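Local coordinates for protein ureidoglycolate hydrolase (Arabidopsis thaliana, PDB 4PXE) that hydrolyses (S)-ureidoglycolate to glyoxylate with the help of two manganese ions per subunit, a late step in plant purine breakdown, at residues 265-270 against 281-286; 304-307 against 313-316. One frame throughout, in Å; residues are numbered along the deposited sequence.

Interaction 1. Residues 265-270 against 281-286; sequences LAVEKH and GTVGIL
With chi1 at 169°, Val267 turns CG1 away from its own amide nitrogen and onto the strand at Gly281 and Thr282, leaving CG2 to face Val283. Across the contact, Val283 adopts the same rotation (178°), which places its own CG2 beside the backbone N and in front of the helix. The two methyls, Val267 CG2 and Val283 CG2, meet at 4.2 Å, with the branched side chains crossing at a slant. Val267 CG1 rests on bare main chain, 4.1 Å from Gly281 C and equally near the amide N of Thr282. A glycine suits this approach: a beta carbon built on Gly281 would stand only 3.3 Å from Val267 CG1, which is tight. Helix 256-272 thus packs over strand 280-289 almost antiparallel to it, the short segment axes coming within 7.8 Å. The example illustrates the two-layer alpha/beta build of the M20 dimerization domain, in which helices run along one face of a sheet. Ile304 of the adjoining strand and Ile321 of helix 311-332 extend the apolar layer around Val267. Thr282 points to the other face, where its OG1 is hydrogen-bonded to Arg253 of the second subunit, a residue probably needed for dimerization by analogy with relatives. On the helix, Glu268 forms a salt bridge with Arg332 of the second subunit. Between these segments the contact is therefore apolar, methyl on methyl and methyl on main chain, while Thr282 OG1 and the Glu268 carboxylate are bound to the dimer partner.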
ATOM      1  N   LEU A 265     -11.399 -13.035   5.469  1.00 13.43           N
ATOM      2  CA  LEU A 265     -12.687 -13.710   5.361  1.00 13.30           C
ATOM      3  C   LEU A 265     -13.035 -14.442   6.663  1.00 15.32           C
ATOM      4  O   LEU A 265     -14.215 -14.530   7.038  1.00 15.59           O
ATOM      5  CB  LEU A 265     -12.708 -14.652   4.151  1.00 14.94           C
ATOM      6  CG  LEU A 265     -12.735 -13.864   2.836  1.00 12.44           C
ATOM      7  CD1 LEU A 265     -12.221 -14.688   1.659  1.00 15.87           C
ATOM      8  CD2 LEU A 265     -14.134 -13.335   2.545  1.00 15.80           C
ATOM      9  N   ALA A 266     -12.024 -14.932   7.376  1.00 14.60           N
ATOM     10  CA  ALA A 266     -12.276 -15.569   8.675  1.00 15.02           C
ATOM     11  C   ALA A 266     -12.757 -14.564   9.717  1.00 16.13           C
ATOM     12  O   ALA A 266     -13.612 -14.886  10.545  1.00 16.10           O
ATOM     13  CB  ALA A 266     -11.039 -16.327   9.187  1.00 15.93           C
ATOM     14  N   VAL A 267     -12.206 -13.352   9.686  1.00 13.58           N
ATOM     15  CA  VAL A 267     -12.662 -12.293  10.587  1.00 13.58           C
ATOM     16  C   VAL A 267     -14.165 -12.094  10.417  1.00 14.75           C
ATOM     17  O   VAL A 267     -14.912 -12.120  11.399  1.00 15.11           O
ATOM     18  CB  VAL A 267     -11.916 -10.965  10.337  1.00 14.21           C
ATOM     19  CG1 VAL A 267     -12.592  -9.825  11.087  1.00 13.83           C
ATOM     20  CG2 VAL A 267     -10.449 -11.082  10.748  1.00 13.51           C
ATOM     21  N   GLU A 268     -14.611 -11.925   9.176  1.00 13.42           N
ATOM     22  CA  GLU A 268     -16.033 -11.765   8.901  1.00 14.88           C
ATOM     23  C   GLU A 268     -16.848 -12.945   9.427  1.00 15.54           C
ATOM     24  O   GLU A 268     -17.881 -12.746  10.088  1.00 15.54           O
ATOM     25  CB  GLU A 268     -16.280 -11.591   7.401  1.00 13.94           C
ATOM     26  CG  GLU A 268     -17.765 -11.538   7.056  1.00 15.48           C
ATOM     27  CD  GLU A 268     -18.049 -11.567   5.567  1.00 18.05           C
ATOM     28  OE1 GLU A 268     -17.384 -12.320   4.826  1.00 16.13           O
ATOM     29  OE2 GLU A 268     -18.959 -10.823   5.131  1.00 22.42           O
ATOM     30  N   LYS A 269     -16.379 -14.158   9.150  1.00 14.83           N
ATOM     31  CA  LYS A 269     -17.045 -15.372   9.612  1.00 15.61           C
ATOM     32  C   LYS A 269     -17.227 -15.397  11.128  1.00 17.26           C
ATOM     33  O   LYS A 269     -18.326 -15.665  11.630  1.00 18.37           O
ATOM     34  CB  LYS A 269     -16.255 -16.604   9.162  1.00 17.22           C
ATOM     35  CG  LYS A 269     -16.869 -17.928   9.600  1.00 17.87           C
ATOM     36  CD  LYS A 269     -16.066 -19.128   9.093  1.00 19.43           C
ATOM     37  CE  LYS A 269     -14.673 -19.162   9.694  1.00 20.94           C
ATOM     38  NZ  LYS A 269     -13.810 -20.207   9.048  1.00 26.78           N
ATOM     39  N   HIS A 270     -16.159 -15.110  11.865  1.00 15.82           N
ATOM     40  CA  HIS A 270     -16.221 -15.205  13.323  1.00 14.52           C
ATOM     41  C   HIS A 270     -17.130 -14.130  13.917  1.00 16.43           C
ATOM     42  O   HIS A 270     -17.825 -14.365  14.911  1.00 16.94           O
ATOM     43  CB  HIS A 270     -14.826 -15.155  13.951  1.00 16.34           C
ATOM     44  CG  HIS A 270     -13.952 -16.300  13.536  1.00 16.30           C
ATOM     45  ND1 HIS A 270     -14.414 -17.597  13.476  1.00 18.29           N
ATOM     46  CD2 HIS A 270     -12.660 -16.341  13.132  1.00 17.67           C
ATOM     47  CE1 HIS A 270     -13.442 -18.389  13.055  1.00 20.02           C
ATOM     48  NE2 HIS A 270     -12.365 -17.653  12.844  1.00 18.80           N
ATOM     49  N   GLY A 281     -16.515  -6.466  12.959  1.00 14.10           N
ATOM     50  CA  GLY A 281     -15.101  -6.701  12.732  1.00 15.02           C
ATOM     51  C   GLY A 281     -14.759  -6.314  11.311  1.00 11.55           C
ATOM     52  O   GLY A 281     -15.577  -6.468  10.412  1.00 13.83           O
ATOM     53  N   THR A 282     -13.553  -5.791  11.120  1.00 13.26           N
ATOM     54  CA  THR A 282     -13.174  -5.194   9.843  1.00 13.60           C
ATOM     55  C   THR A 282     -11.686  -5.393   9.608  1.00 13.64           C
ATOM     56  O   THR A 282     -10.880  -5.305  10.537  1.00 16.10           O
ATOM     57  CB  THR A 282     -13.445  -3.668   9.870  1.00 13.36           C
ATOM     58  OG1 THR A 282     -14.761  -3.413  10.384  1.00 13.25           O
ATOM     59  CG2 THR A 282     -13.321  -3.040   8.490  1.00 13.97           C
ATOM     60  N   VAL A 283     -11.322  -5.643   8.357  1.00 12.80           N
ATOM     61  CA  VAL A 283      -9.939  -5.511   7.932  1.00 13.69           C
ATOM     62  C   VAL A 283      -9.832  -4.258   7.064  1.00 12.54           C
ATOM     63  O   VAL A 283     -10.164  -4.278   5.883  1.00 14.91           O
ATOM     64  CB  VAL A 283      -9.477  -6.754   7.157  1.00 12.33           C
ATOM     65  CG1 VAL A 283      -8.036  -6.579   6.674  1.00 13.00           C
ATOM     66  CG2 VAL A 283      -9.623  -8.009   8.034  1.00 15.07           C
ATOM     67  N   GLY A 284      -9.387  -3.159   7.672  1.00 12.68           N
ATOM     68  CA  GLY A 284      -9.276  -1.896   6.962  1.00 15.64           C
ATOM     69  C   GLY A 284      -7.927  -1.706   6.297  1.00 12.91           C
ATOM     70  O   GLY A 284      -7.790  -0.886   5.396  1.00 12.55           O
ATOM     71  N   ILE A 285      -6.932  -2.462   6.755  1.00 12.58           N
ATOM     72  CA  ILE A 285      -5.592  -2.407   6.185  1.00 12.20           C
ATOM     73  C   ILE A 285      -5.137  -3.812   5.802  1.00 12.96           C
ATOM     74  O   ILE A 285      -5.219  -4.744   6.609  1.00 13.04           O
ATOM     75  CB  ILE A 285      -4.590  -1.772   7.172  1.00 12.75           C
ATOM     76  CG1 ILE A 285      -4.856  -0.269   7.298  1.00 14.05           C
ATOM     77  CG2 ILE A 285      -3.140  -2.051   6.742  1.00 15.76           C
ATOM     78  CD1 ILE A 285      -4.064   0.407   8.406  1.00 16.81           C
ATOM     79  N   LEU A 286      -4.691  -3.959   4.557  1.00 11.84           N
ATOM     80  CA  LEU A 286      -4.140  -5.222   4.075  1.00 13.07           C
ATOM     81  C   LEU A 286      -3.075  -4.822   3.069  1.00 14.75           C
ATOM     82  O   LEU A 286      -3.405  -4.327   1.987  1.00 16.06           O
ATOM     83  CB  LEU A 286      -5.229  -6.091   3.424  1.00 13.75           C
ATOM     84  CG  LEU A 286      -4.927  -7.585   3.224  1.00 14.67           C
ATOM     85  CD1 LEU A 286      -6.163  -8.358   2.764  1.00 17.12           C
ATOM     86  CD2 LEU A 286      -3.787  -7.806   2.227  1.00 15.86           C
TER

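Interaction 2. Residues 304-307 against 313-316; sequences IDTR and RRNT. With GLV (glyoxylic acid), chain E.
This is a buried van der Waals contact in which the aliphatic part of Arg314, near the start of helix 311-332, lies on the backbone of Thr306 and Arg307 near the end of strand 295-308. Arg314 CG approaches Arg307 CA to 3.8 Å, and its CD comes near Thr306 O. Bends at chi2 (-91°) and chi3 (-39°) carry the guanidinium to its own helix, where NE and NH2 both grip Asn315 OD1 from one face of the amide. That oxygen accepts from Gln344 too. Where strand 295-308 leads into helix 311-332 in the M20 dimerization domain, the opposite side of the strand serves the substrate site. Arg307 reaches out with an extended chain, and its NE forms a salt bridge with Asp305 OD1 at 2.9 Å through the syn lone pair, in the guanidinium plane. NH2 also binds Asp305 OD2, tilted from that plane, so the carboxylate helps to fix the group's rotation. NH1 and NH2 together hold the glyoxylate, Arg307 NH1 2.8 Å from ligand O2 and Arg307 NH2, shared with Asp305, 2.7 Å from ligand O3. A leucine replacing Arg307 would probably leave both ligand and Asp305 without their charged mate. The Tyr377 backbone N also binds the ligand.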
ATOM      1  N   ILE A 304      -6.687  -5.279  11.999  1.00 13.89           N
ATOM      2  CA  ILE A 304      -8.041  -5.760  12.205  1.00 13.85           C
ATOM      3  C   ILE A 304      -8.671  -5.023  13.373  1.00 14.66           C
ATOM      4  O   ILE A 304      -8.056  -4.896  14.428  1.00 14.09           O
ATOM      5  CB  ILE A 304      -8.020  -7.266  12.527  1.00 13.04           C
ATOM      6  CG1 ILE A 304      -7.334  -8.041  11.389  1.00 16.55           C
ATOM      7  CG2 ILE A 304      -9.430  -7.792  12.760  1.00 16.46           C
ATOM      8  CD1 ILE A 304      -7.044  -9.518  11.711  1.00 15.76           C
ATOM      9  N   ASP A 305      -9.894  -4.533  13.170  1.00 11.78           N
ATOM     10  CA  ASP A 305     -10.648  -3.810  14.191  1.00 11.69           C
ATOM     11  C   ASP A 305     -11.816  -4.716  14.561  1.00 12.72           C
ATOM     12  O   ASP A 305     -12.497  -5.230  13.688  1.00 13.58           O
ATOM     13  CB  ASP A 305     -11.142  -2.487  13.585  1.00 12.87           C
ATOM     14  CG  ASP A 305     -12.017  -1.689  14.527  1.00 14.86           C
ATOM     15  OD1 ASP A 305     -13.174  -2.092  14.766  1.00 14.05           O
ATOM     16  OD2 ASP A 305     -11.554  -0.639  14.996  1.00 13.87           O
ATOM     17  N   THR A 306     -12.051  -4.936  15.853  1.00 14.00           N
ATOM     18  CA  THR A 306     -13.239  -5.700  16.241  1.00 14.70           C
ATOM     19  C   THR A 306     -13.796  -5.195  17.564  1.00 14.00           C
ATOM     20  O   THR A 306     -13.043  -4.809  18.460  1.00 14.52           O
ATOM     21  CB  THR A 306     -12.996  -7.239  16.244  1.00 15.26           C
ATOM     22  OG1 THR A 306     -14.244  -7.937  16.385  1.00 17.29           O
ATOM     23  CG2 THR A 306     -12.023  -7.663  17.331  1.00 18.45           C
ATOM     24  N   ARG A 307     -15.123  -5.142  17.651  1.00 13.88           N
ATOM     25  CA  ARG A 307     -15.787  -4.547  18.821  1.00 12.38           C
ATOM     26  C   ARG A 307     -17.114  -5.220  19.108  1.00 13.74           C
ATOM     27  O   ARG A 307     -17.703  -5.863  18.243  1.00 15.22           O
ATOM     28  CB  ARG A 307     -16.062  -3.040  18.619  1.00 14.45           C
ATOM     29  CG  ARG A 307     -15.024  -2.312  17.762  1.00 15.14           C
ATOM     30  CD  ARG A 307     -15.376  -0.859  17.566  1.00 14.33           C
ATOM     31  NE  ARG A 307     -14.505  -0.294  16.537  1.00 13.59           N
ATOM     32  CZ  ARG A 307     -14.386   1.007  16.290  1.00 12.92           C
ATOM     33  NH1 ARG A 307     -15.103   1.890  16.985  1.00 12.87           N
ATOM     34  NH2 ARG A 307     -13.572   1.437  15.334  1.00 13.77           N
ATOM     35  N   ARG A 313     -18.248 -11.517  24.372  1.00 20.64           N
ATOM     36  CA  ARG A 313     -18.537 -11.869  22.986  1.00 20.93           C
ATOM     37  C   ARG A 313     -17.415 -11.364  22.069  1.00 19.48           C
ATOM     38  O   ARG A 313     -16.962 -12.077  21.162  1.00 19.26           O
ATOM     39  CB  ARG A 313     -19.871 -11.258  22.573  1.00 22.17           C
ATOM     40  CG  ARG A 313     -20.632 -12.020  21.514  1.00 25.55           C
ATOM     41  CD  ARG A 313     -22.123 -11.746  21.629  1.00 22.11           C
ATOM     42  NE  ARG A 313     -22.411 -10.315  21.682  1.00 23.39           N
ATOM     43  CZ  ARG A 313     -23.532  -9.787  22.169  1.00 24.98           C
ATOM     44  NH1 ARG A 313     -24.490 -10.574  22.647  1.00 27.05           N
ATOM     45  NH2 ARG A 313     -23.700  -8.471  22.176  1.00 21.71           N
ATOM     46  N   ARG A 314     -16.970 -10.135  22.326  1.00 20.00           N
ATOM     47  CA  ARG A 314     -15.846  -9.525  21.607  1.00 19.19           C
ATOM     48  C   ARG A 314     -14.592 -10.393  21.742  1.00 17.40           C
ATOM     49  O   ARG A 314     -13.931 -10.710  20.750  1.00 18.43           O
ATOM     50  CB  ARG A 314     -15.584  -8.125  22.171  1.00 19.14           C
ATOM     51  CG  ARG A 314     -14.756  -7.178  21.298  1.00 21.00           C
ATOM     52  CD  ARG A 314     -13.262  -7.231  21.573  1.00 20.56           C
ATOM     53  NE  ARG A 314     -12.899  -7.363  22.983  1.00 17.76           N
ATOM     54  CZ  ARG A 314     -12.647  -6.350  23.808  1.00 17.51           C
ATOM     55  NH1 ARG A 314     -12.751  -5.089  23.401  1.00 17.45           N
ATOM     56  NH2 ARG A 314     -12.300  -6.599  25.066  1.00 21.45           N
ATOM     57  N   ASN A 315     -14.271 -10.778  22.971  1.00 18.04           N
ATOM     58  CA  ASN A 315     -13.091 -11.591  23.242  1.00 19.66           C
ATOM     59  C   ASN A 315     -13.128 -12.947  22.554  1.00 18.85           C
ATOM     60  O   ASN A 315     -12.091 -13.428  22.102  1.00 19.85           O
ATOM     61  CB  ASN A 315     -12.876 -11.746  24.755  1.00 21.33           C
ATOM     62  CG  ASN A 315     -12.480 -10.444  25.421  1.00 22.43           C
ATOM     63  OD1 ASN A 315     -12.142  -9.467  24.745  1.00 21.35           O
ATOM     64  ND2 ASN A 315     -12.504 -10.420  26.755  1.00 22.93           N
ATOM     65  N   THR A 316     -14.311 -13.554  22.465  1.00 18.64           N
ATOM     66  CA  THR A 316     -14.480 -14.814  21.742  1.00 19.10           C
ATOM     67  C   THR A 316     -14.105 -14.638  20.272  1.00 17.13           C
ATOM     68  O   THR A 316     -13.462 -15.503  19.683  1.00 18.37           O
ATOM     69  CB  THR A 316     -15.911 -15.370  21.875  1.00 21.03           C
ATOM     70  OG1 THR A 316     -16.143 -15.754  23.239  1.00 22.99           O
ATOM     71  CG2 THR A 316     -16.128 -16.578  20.974  1.00 21.34           C
TER
HETATM   72  C1  GLV E 503     -12.669   6.135  16.326  1.00 15.82           C
HETATM   73  O1  GLV E 503     -13.184   6.872  17.381  1.00 16.76           O
HETATM   74  C2  GLV E 503     -13.379   4.851  16.076  1.00 13.91           C
HETATM   75  O2  GLV E 503     -14.370   4.541  16.812  1.00 13.73           O
HETATM   76  O3  GLV E 503     -12.992   4.093  15.138  1.00 14.59           O

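Interactions 1 and 2 follow one another along the chain; their centres lie about 10 Å apart, and their strands, 280-289 and 295-308, are antiparallel neighbours. The seam between them is main chain, with Thr282 N probably hydrogen-bonded to Asp305 O at 2.8 Å, while Val267 CG2 packs on Ile304 CD1 at 3.9 Å. Segment 304-307 adjoins the hydrophobic layer of interaction 1 at one end and the ligand at the other. Interaction 1 stands back from the chemistry, the side chain of Thr282 being about 9 Å from the glyoxylate between nearest atoms; that of Arg307 is about 7 Å from a manganese ion. Both contacts touch the second subunit, whose Asn294 binds the glyoxylate, completing the pocket.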